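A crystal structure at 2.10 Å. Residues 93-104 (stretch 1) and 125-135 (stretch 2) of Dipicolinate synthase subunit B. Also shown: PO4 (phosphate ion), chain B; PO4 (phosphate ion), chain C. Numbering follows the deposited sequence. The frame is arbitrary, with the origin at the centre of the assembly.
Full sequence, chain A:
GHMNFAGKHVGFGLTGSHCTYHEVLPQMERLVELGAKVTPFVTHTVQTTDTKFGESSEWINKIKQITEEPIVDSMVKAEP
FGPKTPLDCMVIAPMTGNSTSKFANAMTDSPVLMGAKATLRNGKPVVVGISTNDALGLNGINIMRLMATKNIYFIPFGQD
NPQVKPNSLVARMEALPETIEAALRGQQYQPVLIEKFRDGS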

# COMPACT_ATOMS: atom_id res chain seq x y z
N ALA A 93 16.57 -15.23 -11.07
CA ALA A 93 17.84 -14.76 -10.59
C ALA A 93 18.80 -14.42 -11.72
O ALA A 93 19.00 -15.23 -12.61
CB ALA A 93 18.45 -15.77 -9.62
N PRO A 94 19.40 -13.22 -11.69
CA PRO A 94 19.17 -12.12 -10.76
C PRO A 94 17.81 -11.52 -11.01
O PRO A 94 17.29 -11.60 -12.18
CB PRO A 94 20.30 -11.10 -11.11
CG PRO A 94 20.65 -11.39 -12.49
CD PRO A 94 20.40 -12.85 -12.72
N MSE A 95 17.20 -11.01 -9.93
CA MSE A 95 15.96 -10.22 -10.09
C MSE A 95 16.26 -8.76 -9.84
O MSE A 95 16.54 -8.35 -8.69
CB MSE A 95 14.82 -10.71 -9.20
CG MSE A 95 13.45 -10.01 -9.47
SE MSE A 95 12.04 -10.74 -8.35
CE MSE A 95 12.63 -10.16 -6.73
N THR A 96 16.18 -7.97 -10.91
CA THR A 96 16.53 -6.57 -10.86
C THR A 96 15.45 -5.75 -10.11
O THR A 96 14.38 -6.24 -9.82
CB THR A 96 16.63 -5.94 -12.27
OG1 THR A 96 15.33 -6.06 -12.94
CG2 THR A 96 17.73 -6.56 -13.07
N GLY A 97 15.74 -4.49 -9.84
CA GLY A 97 14.80 -3.63 -9.18
C GLY A 97 13.55 -3.44 -10.00
O GLY A 97 12.46 -3.47 -9.47
N ASN A 98 13.72 -3.26 -11.32
CA ASN A 98 12.58 -3.10 -12.21
C ASN A 98 11.71 -4.34 -12.20
O ASN A 98 10.52 -4.25 -12.03
CB ASN A 98 13.08 -2.87 -13.64
CG ASN A 98 11.96 -2.54 -14.56
OD1 ASN A 98 11.17 -1.58 -14.33
ND2 ASN A 98 11.80 -3.37 -15.57
N SER A 99 12.31 -5.53 -12.36
CA SER A 99 11.56 -6.78 -12.30
C SER A 99 10.89 -7.01 -10.94
O SER A 99 9.79 -7.53 -10.87
CB SER A 99 12.44 -7.97 -12.70
OG SER A 99 12.60 -7.98 -14.15
N THR A 100 11.58 -6.66 -9.86
CA THR A 100 11.02 -6.75 -8.51
C THR A 100 9.77 -5.92 -8.38
O THR A 100 8.73 -6.38 -7.87
CB THR A 100 12.02 -6.28 -7.50
OG1 THR A 100 13.18 -7.09 -7.64
CG2 THR A 100 11.49 -6.41 -6.03
N SER A 101 9.81 -4.69 -8.87
CA SER A 101 8.61 -3.92 -8.66
C SER A 101 7.45 -4.26 -9.60
O SER A 101 6.30 -4.11 -9.20
CB SER A 101 8.93 -2.48 -8.67
N LYS A 102 7.75 -4.76 -10.81
CA LYS A 102 6.73 -5.32 -11.63
C LYS A 102 6.13 -6.58 -10.97
O LYS A 102 4.96 -6.67 -10.89
CB LYS A 102 7.23 -5.68 -13.01
CG LYS A 102 7.54 -4.44 -13.85
CD LYS A 102 7.70 -4.70 -15.38
CE LYS A 102 8.96 -5.53 -15.72
NZ LYS A 102 9.19 -5.90 -17.18
N PHE A 103 6.95 -7.51 -10.51
CA PHE A 103 6.48 -8.76 -9.96
C PHE A 103 5.57 -8.45 -8.73
O PHE A 103 4.45 -8.94 -8.64
CB PHE A 103 7.73 -9.62 -9.62
CG PHE A 103 7.43 -11.01 -9.14
CD1 PHE A 103 6.35 -11.71 -9.60
CD2 PHE A 103 8.27 -11.61 -8.24
CE1 PHE A 103 6.08 -13.00 -9.13
CE2 PHE A 103 7.99 -12.88 -7.75
CZ PHE A 103 6.91 -13.60 -8.25
N ALA A 104 6.05 -7.59 -7.85
CA ALA A 104 5.37 -7.28 -6.62
C ALA A 104 4.07 -6.59 -6.84
O ALA A 104 3.17 -6.66 -5.95
CB ALA A 104 6.23 -6.43 -5.71
P PO4 B . 14.64 -5.59 -16.42
O1 PO4 B . 15.82 -4.79 -15.89
O2 PO4 B . 14.03 -4.94 -17.65
O3 PO4 B . 15.04 -6.99 -16.84
O4 PO4 B . 13.57 -5.67 -15.36
P PO4 C . 25.35 -0.23 -9.53
O1 PO4 C . 25.00 0.28 -10.94
O2 PO4 C . 24.77 -1.63 -9.24
O3 PO4 C . 26.88 -0.27 -9.29
O4 PO4 C . 24.62 0.66 -8.54
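Stretch 2 (125-135) PVVVGISTNDA

Two backbone hydrogen bonds fix the register of stretch 2 on stretch 1: Met-95 N donates to Gly-129 O (2.7 Å, nearly straight at 163°), and Ser-131 N donates to Met-95 O (3.0 Å, more bent at 137°). Both polar groups of Met-95 thus grip the residues before and after Ile-130, the signature of a parallel bridge, with the CA atoms of Met-95 and Ile-130 4.7 Å apart. Stretch 2 runs as an extended strand from Val-126 to Thr-132 and meets stretch 1 where that segment passes from a short extended piece into a helix beginning at Gly-97. Two CA-H...O contacts reinforce the bridge: Pro-94 CA lies 3.5 Å from Gly-129 O, and Ile-130 CA lies 3.6 Å from Met-95 O. The pairing is brief: the chain turns a corner at Pro-94, which follows a cis peptide bond, and stretch 1 is helical soon after Met-95.

Where the backbones part, water 1 bridges them, accepting from Gly-97 N (3.0 Å) and donating to Ser-131 O (3.0 Å). Thr-96 caps the helix, its OG1 accepting from Ser-99 N at 3.1 Å. Beside this cap the phosphate ion of chain B, probably from the crystallisation liquor, takes hydrogen bonds at its O4 from Ser-99 OG (2.8 Å) and Asn-98 ND2 (2.9 Å). Stretch 2 leaves its strand in a type I turn from Thr-132 to Ala-135, within which Thr-132 OG1 donates a very short 2.5 Å bond to Asp-134 OD1. This pair faces Gly-97, whose CA is 3.3 Å from Thr-132 OG1 and 4.1 Å from Asp-134 OD1; a CB on Gly-97 would clash with both oxygens.

The helix crosses the strand at -124°, with the axes 8.1 Å apart at closest approach, and the packing between the stretches is mainly apolar. Met-95, a selenomethionine, and Ile-130 send their side chains to the same face of the sheet, where Met-95 CE comes within 3.9 Å of Ile-130 CG2 and Met-95 SE within 3.7 Å of Val-128 CG1. Thr-100 points toward the strand, its OG1 3.9 Å from Ile-130 CG2 while donating a hydrogen bond to Thr-96 O at 2.6 Å. One helical turn on, Phe-103 reaches the earlier part of the strand: its CE2 lies 3.9 Å from Val-128 CG1 and its CZ 3.9 Å from Val-126 CG1, both methyls approaching the ring obliquely. Before the bridge, Ala-93 CB rests 4.2 Å from Gly-129 N. In all, 482 Å² is buried between the stretches.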

# COMPACT_ATOMS: atom_id res chain seq x y z
N PRO A 125 6.10 -23.09 -6.06
CA PRO A 125 6.99 -22.06 -5.54
C PRO A 125 7.77 -21.27 -6.53
O PRO A 125 8.25 -21.80 -7.56
CB PRO A 125 7.99 -22.86 -4.68
CG PRO A 125 8.02 -24.22 -5.28
CD PRO A 125 6.53 -24.45 -5.64
N VAL A 126 7.93 -19.99 -6.23
CA VAL A 126 8.84 -19.14 -6.98
C VAL A 126 9.92 -18.70 -6.03
O VAL A 126 9.60 -18.24 -4.92
CB VAL A 126 8.11 -17.84 -7.53
CG1 VAL A 126 9.10 -16.85 -8.23
CG2 VAL A 126 7.01 -18.27 -8.49
N VAL A 127 11.17 -18.79 -6.47
CA VAL A 127 12.35 -18.46 -5.67
C VAL A 127 13.05 -17.33 -6.38
O VAL A 127 13.37 -17.45 -7.55
CB VAL A 127 13.29 -19.65 -5.60
CG1 VAL A 127 14.69 -19.26 -5.02
CG2 VAL A 127 12.61 -20.80 -4.81
N VAL A 128 13.31 -16.23 -5.67
CA VAL A 128 13.89 -15.04 -6.25
C VAL A 128 15.24 -14.70 -5.61
O VAL A 128 15.43 -14.86 -4.41
CB VAL A 128 12.92 -13.79 -6.15
CG1 VAL A 128 11.58 -14.08 -6.88
CG2 VAL A 128 12.63 -13.42 -4.80
N GLY A 129 16.19 -14.28 -6.45
CA GLY A 129 17.48 -13.71 -6.03
C GLY A 129 17.59 -12.23 -6.33
O GLY A 129 17.91 -11.83 -7.47
N ILE A 130 17.30 -11.38 -5.36
CA ILE A 130 17.30 -9.96 -5.60
C ILE A 130 18.67 -9.43 -5.90
O ILE A 130 19.65 -9.97 -5.47
CB ILE A 130 16.79 -9.05 -4.45
CG1 ILE A 130 16.76 -9.76 -3.15
CG2 ILE A 130 15.53 -8.32 -4.82
CD1 ILE A 130 18.01 -9.73 -2.56
N SER A 131 18.68 -8.35 -6.64
CA SER A 131 19.92 -7.67 -6.94
C SER A 131 19.60 -6.26 -7.42
O SER A 131 19.38 -6.06 -8.61
CB SER A 131 20.68 -8.43 -8.00
OG SER A 131 21.89 -7.77 -8.22
N THR A 132 19.48 -5.32 -6.50
CA THR A 132 19.16 -3.94 -6.84
C THR A 132 19.71 -2.98 -5.79
O THR A 132 19.68 -3.27 -4.59
CB THR A 132 17.61 -3.72 -7.07
OG1 THR A 132 17.35 -2.39 -7.53
CG2 THR A 132 16.78 -4.01 -5.83
N ASN A 133 20.17 -1.83 -6.27
CA ASN A 133 20.72 -0.78 -5.41
C ASN A 133 19.65 0.09 -4.72
O ASN A 133 19.98 1.02 -3.97
CB ASN A 133 21.76 0.03 -6.16
CG ASN A 133 21.13 0.92 -7.23
OD1 ASN A 133 19.99 1.35 -7.08
ND2 ASN A 133 21.85 1.14 -8.33
N ASP A 134 18.37 -0.22 -4.94
CA ASP A 134 17.27 0.52 -4.27
C ASP A 134 16.42 -0.41 -3.40
O ASP A 134 15.29 -0.11 -3.03
CB ASP A 134 16.39 1.26 -5.30
CG ASP A 134 15.63 0.32 -6.24
OD1 ASP A 134 15.80 -0.95 -6.21
OD2 ASP A 134 14.81 0.85 -7.01
N ALA A 135 16.95 -1.59 -3.10
CA ALA A 135 16.21 -2.56 -2.32
C ALA A 135 15.75 -2.00 -0.93
O ALA A 135 14.65 -2.32 -0.47
CB ALA A 135 17.08 -3.79 -2.13
O HOH W 1 18.54 -3.70 -10.34